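2OG-Fe dioxygenase family protein (Methylibium petroleiphilum, PDB 3PL0) probably acts as an iron-dependent dioxygenase of the 2OG-Fe family, built on a double-stranded beta-helix (cupin) fold. Local coordinates at residues 143-148 and 242-247. Residues are numbered along the deposited sequence; the frame is centred on the assembly and turned at random.
Sequences YIEAHP and VLTYRS
Strands 143-148 and 242-246 run antiparallel, their axes 4.7 Å apart at closest approach, joined by paired backbone hydrogen bonds at Y143-R246, E145-T244 and H147-V242. The straightest is V242 N to H147 O, yet its donor stands above the carbonyl plane. Between these pairs lie the non-hydrogen-bonded pairs I144-Y245 and A146-L243. I144 CA-H points at T244 O, 3.0 Å from CA to O. On the face of I144, A146, L243 and Y245, I144 lies alongside Y245, and its CG1 sits over the ring face, 4.0 Å from the centroid, in a CH-pi contact. I144 CD1 reaches Y245 CE2 at 3.4 Å. L243 CD2 packs on A146 CB, and helix 118-134 covers this face. Both strands belong to the double-stranded beta-helix of the cupin fold, in its large antiparallel sheet. The other face carries, among others, E145, H147 and T244. T244 OG1 takes the crowded position between backbone N and carbonyl carbon (chi1 64°). There it binds two waters. One donates to Y143 O; the second links OG1 to H147 NE2, 3.1 Å from water oxygen to NE2. E145 and T244 lie side by side, E145 CB 3.5 Å from T244 OG1. E145 is extended beyond CG, and its OE1 is hydrogen-bonded by H70 and H90. The H147 ring stacks on H70 and meets H90 edge-to-face.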
ATOM      1  N   TYR A 143     -13.979   3.544  -2.803  1.00 26.72           N
ATOM      2  CA  TYR A 143     -13.405   3.112  -4.052  1.00 26.88           C
ATOM      3  C   TYR A 143     -11.953   2.781  -3.782  1.00 27.56           C
ATOM      4  O   TYR A 143     -11.154   3.664  -3.399  1.00 29.71           O
ATOM      5  CB  TYR A 143     -13.518   4.213  -5.098  1.00 28.94           C
ATOM      6  CG  TYR A 143     -14.967   4.565  -5.332  1.00 30.45           C
ATOM      7  CD1 TYR A 143     -15.628   5.439  -4.494  1.00 32.11           C
ATOM      8  CD2 TYR A 143     -15.705   3.942  -6.350  1.00 34.60           C
ATOM      9  CE1 TYR A 143     -17.008   5.734  -4.693  1.00 36.14           C
ATOM     10  CE2 TYR A 143     -17.028   4.226  -6.555  1.00 38.91           C
ATOM     11  CZ  TYR A 143     -17.679   5.115  -5.716  1.00 40.82           C
ATOM     12  OH  TYR A 143     -18.997   5.403  -5.909  1.00 48.25           O
ATOM     13  N   ILE A 144     -11.642   1.501  -3.949  1.00 27.06           N
ATOM     14  CA  ILE A 144     -10.379   0.875  -3.505  1.00 25.29           C
ATOM     15  C   ILE A 144      -9.584   0.439  -4.729  1.00 27.34           C
ATOM     16  O   ILE A 144     -10.098  -0.302  -5.592  1.00 27.76           O
ATOM     17  CB  ILE A 144     -10.666  -0.398  -2.632  1.00 24.26           C
ATOM     18  CG1 ILE A 144     -11.570  -0.030  -1.448  1.00 28.13           C
ATOM     19  CG2 ILE A 144      -9.370  -1.106  -2.197  1.00 25.44           C
ATOM     20  CD1 ILE A 144     -12.012  -1.219  -0.608  1.00 28.75           C
ATOM     21  N   GLU A 145      -8.327   0.838  -4.791  1.00 25.05           N
ATOM     22  CA  GLU A 145      -7.393   0.240  -5.749  1.00 28.06           C
ATOM     23  C   GLU A 145      -6.345  -0.608  -5.005  1.00 26.77           C
ATOM     24  O   GLU A 145      -5.929  -0.250  -3.908  1.00 24.61           O
ATOM     25  CB  GLU A 145      -6.717   1.315  -6.591  1.00 27.06           C
ATOM     26  CG  GLU A 145      -7.705   2.231  -7.342  1.00 34.87           C
ATOM     27  CD  GLU A 145      -7.071   3.133  -8.415  1.00 43.41           C
ATOM     28  OE1 GLU A 145      -6.272   2.634  -9.248  1.00 45.24           O
ATOM     29  OE2 GLU A 145      -7.423   4.344  -8.452  1.00 41.59           O
ATOM     30  N   ALA A 146      -5.988  -1.751  -5.583  1.00 24.74           N
ATOM     31  CA  ALA A 146      -4.988  -2.625  -5.008  1.00 25.91           C
ATOM     32  C   ALA A 146      -3.800  -2.687  -5.962  1.00 26.79           C
ATOM     33  O   ALA A 146      -3.983  -2.970  -7.143  1.00 26.88           O
ATOM     34  CB  ALA A 146      -5.550  -3.984  -4.797  1.00 25.33           C
ATOM     35  N   HIS A 147      -2.591  -2.453  -5.448  1.00 23.57           N
ATOM     36  CA  HIS A 147      -1.386  -2.527  -6.259  1.00 25.22           C
ATOM     37  C   HIS A 147      -0.338  -3.422  -5.578  1.00 26.00           C
ATOM     38  O   HIS A 147       0.468  -2.938  -4.764  1.00 27.27           O
ATOM     39  CB  HIS A 147      -0.795  -1.133  -6.378  1.00 26.37           C
ATOM     40  CG  HIS A 147      -1.698  -0.116  -6.975  1.00 28.17           C
ATOM     41  ND1 HIS A 147      -1.638   0.206  -8.306  1.00 29.26           N
ATOM     42  CD2 HIS A 147      -2.657   0.674  -6.432  1.00 26.11           C
ATOM     43  CE1 HIS A 147      -2.531   1.148  -8.566  1.00 35.46           C
ATOM     44  NE2 HIS A 147      -3.164   1.444  -7.446  1.00 29.81           N
ATOM     45  N   PRO A 148      -0.339  -4.712  -5.878  1.00 24.72           N
ATOM     46  CA  PRO A 148       0.759  -5.554  -5.392  1.00 25.69           C
ATOM     47  C   PRO A 148       2.022  -5.269  -6.180  1.00 25.81           C
ATOM     48  O   PRO A 148       1.963  -5.155  -7.420  1.00 26.61           O
ATOM     49  CB  PRO A 148       0.299  -6.967  -5.681  1.00 25.14           C
ATOM     50  CG  PRO A 148      -0.728  -6.831  -6.787  1.00 22.34           C
ATOM     51  CD  PRO A 148      -1.380  -5.497  -6.571  1.00 29.53           C
ATOM     52  N   VAL A 242       0.002  -2.130  -1.907  1.00 23.54           N
ATOM     53  CA  VAL A 242      -0.558  -0.810  -1.620  1.00 24.88           C
ATOM     54  C   VAL A 242      -2.062  -0.812  -1.898  1.00 26.16           C
ATOM     55  O   VAL A 242      -2.503  -1.190  -2.998  1.00 27.78           O
ATOM     56  CB  VAL A 242       0.134   0.291  -2.435  1.00 23.47           C
ATOM     57  CG1 VAL A 242      -0.552   1.685  -2.198  1.00 26.15           C
ATOM     58  CG2 VAL A 242       1.664   0.314  -2.096  1.00 27.28           C
ATOM     59  N   LEU A 243      -2.849  -0.429  -0.902  1.00 22.43           N
ATOM     60  CA  LEU A 243      -4.307  -0.335  -1.038  1.00 22.08           C
ATOM     61  C   LEU A 243      -4.684   1.121  -0.844  1.00 25.45           C
ATOM     62  O   LEU A 243      -4.243   1.765   0.137  1.00 27.21           O
ATOM     63  CB  LEU A 243      -5.029  -1.215  -0.004  1.00 21.45           C
ATOM     64  CG  LEU A 243      -4.768  -2.737   0.026  1.00 25.22           C
ATOM     65  CD1 LEU A 243      -5.387  -3.439   1.275  1.00 24.35           C
ATOM     66  CD2 LEU A 243      -5.241  -3.393  -1.255  1.00 25.78           C
ATOM     67  N   THR A 244      -5.455   1.685  -1.767  1.00 22.06           N
ATOM     68  CA  THR A 244      -5.883   3.033  -1.599  1.00 22.19           C
ATOM     69  C   THR A 244      -7.398   3.065  -1.452  1.00 27.06           C
ATOM     70  O   THR A 244      -8.126   2.318  -2.126  1.00 24.82           O
ATOM     71  CB  THR A 244      -5.440   3.933  -2.758  1.00 25.49           C
ATOM     72  OG1 THR A 244      -6.066   3.503  -3.960  1.00 27.56           O
ATOM     73  CG2 THR A 244      -3.940   3.907  -2.916  1.00 26.21           C
ATOM     74  N   TYR A 245      -7.862   3.945  -0.580  1.00 27.18           N
ATOM     75  CA  TYR A 245      -9.276   4.137  -0.352  1.00 27.10           C
ATOM     76  C   TYR A 245      -9.638   5.587  -0.649  1.00 29.11           C
ATOM     77  O   TYR A 245      -9.008   6.534  -0.117  1.00 27.71           O
ATOM     78  CB  TYR A 245      -9.621   3.805   1.110  1.00 28.81           C
ATOM     79  CG  TYR A 245      -9.477   2.342   1.461  1.00 25.09           C
ATOM     80  CD1 TYR A 245      -8.214   1.744   1.515  1.00 27.31           C
ATOM     81  CD2 TYR A 245     -10.594   1.560   1.738  1.00 24.84           C
ATOM     82  CE1 TYR A 245      -8.072   0.407   1.816  1.00 27.81           C
ATOM     83  CE2 TYR A 245     -10.475   0.225   2.057  1.00 27.27           C
ATOM     84  CZ  TYR A 245      -9.205  -0.360   2.076  1.00 26.70           C
ATOM     85  OH  TYR A 245      -9.098  -1.688   2.393  1.00 30.36           O
ATOM     86  N   ARG A 246     -10.682   5.768  -1.455  1.00 28.27           N
ATOM     87  CA  ARG A 246     -11.101   7.103  -1.857  1.00 27.20           C
ATOM     88  C   ARG A 246     -12.625   7.237  -1.839  1.00 30.35           C
ATOM     89  O   ARG A 246     -13.333   6.337  -2.312  1.00 27.27           O
ATOM     90  CB  ARG A 246     -10.549   7.400  -3.244  1.00 29.35           C
ATOM     91  CG  ARG A 246     -10.726   8.884  -3.698  1.00 30.09           C
ATOM     92  CD  ARG A 246      -9.873   9.189  -4.920  1.00 34.81           C
ATOM     93  NE  ARG A 246      -9.860  10.621  -5.190  1.00 36.12           N
ATOM     94  CZ  ARG A 246     -10.820  11.264  -5.852  1.00 44.48           C
ATOM     95  NH1 ARG A 246     -11.869  10.609  -6.320  1.00 45.21           N
ATOM     96  NH2 ARG A 246     -10.744  12.566  -6.033  1.00 46.90           N
ATOM     97  N   SER A 247     -13.104   8.350  -1.271  1.00 29.94           N
ATOM     98  CA  SER A 247     -14.511   8.740  -1.282  1.00 31.44           C
ATOM     99  C   SER A 247     -14.884   9.344  -2.618  1.00 32.31           C
ATOM    100  O   SER A 247     -14.050   9.970  -3.237  1.00 31.25           O
ATOM    101  CB  SER A 247     -14.733   9.823  -0.228  1.00 31.76           C
ATOM    102  OG  SER A 247     -16.107  10.152  -0.148  1.00 35.51           O
TER
HETATM  103  O   HOH W   1      -8.572   4.591  -4.359  1.00 28.86           O
HETATM  104  O   HOH W   2      -4.381   3.982  -6.218  1.00 34.71           O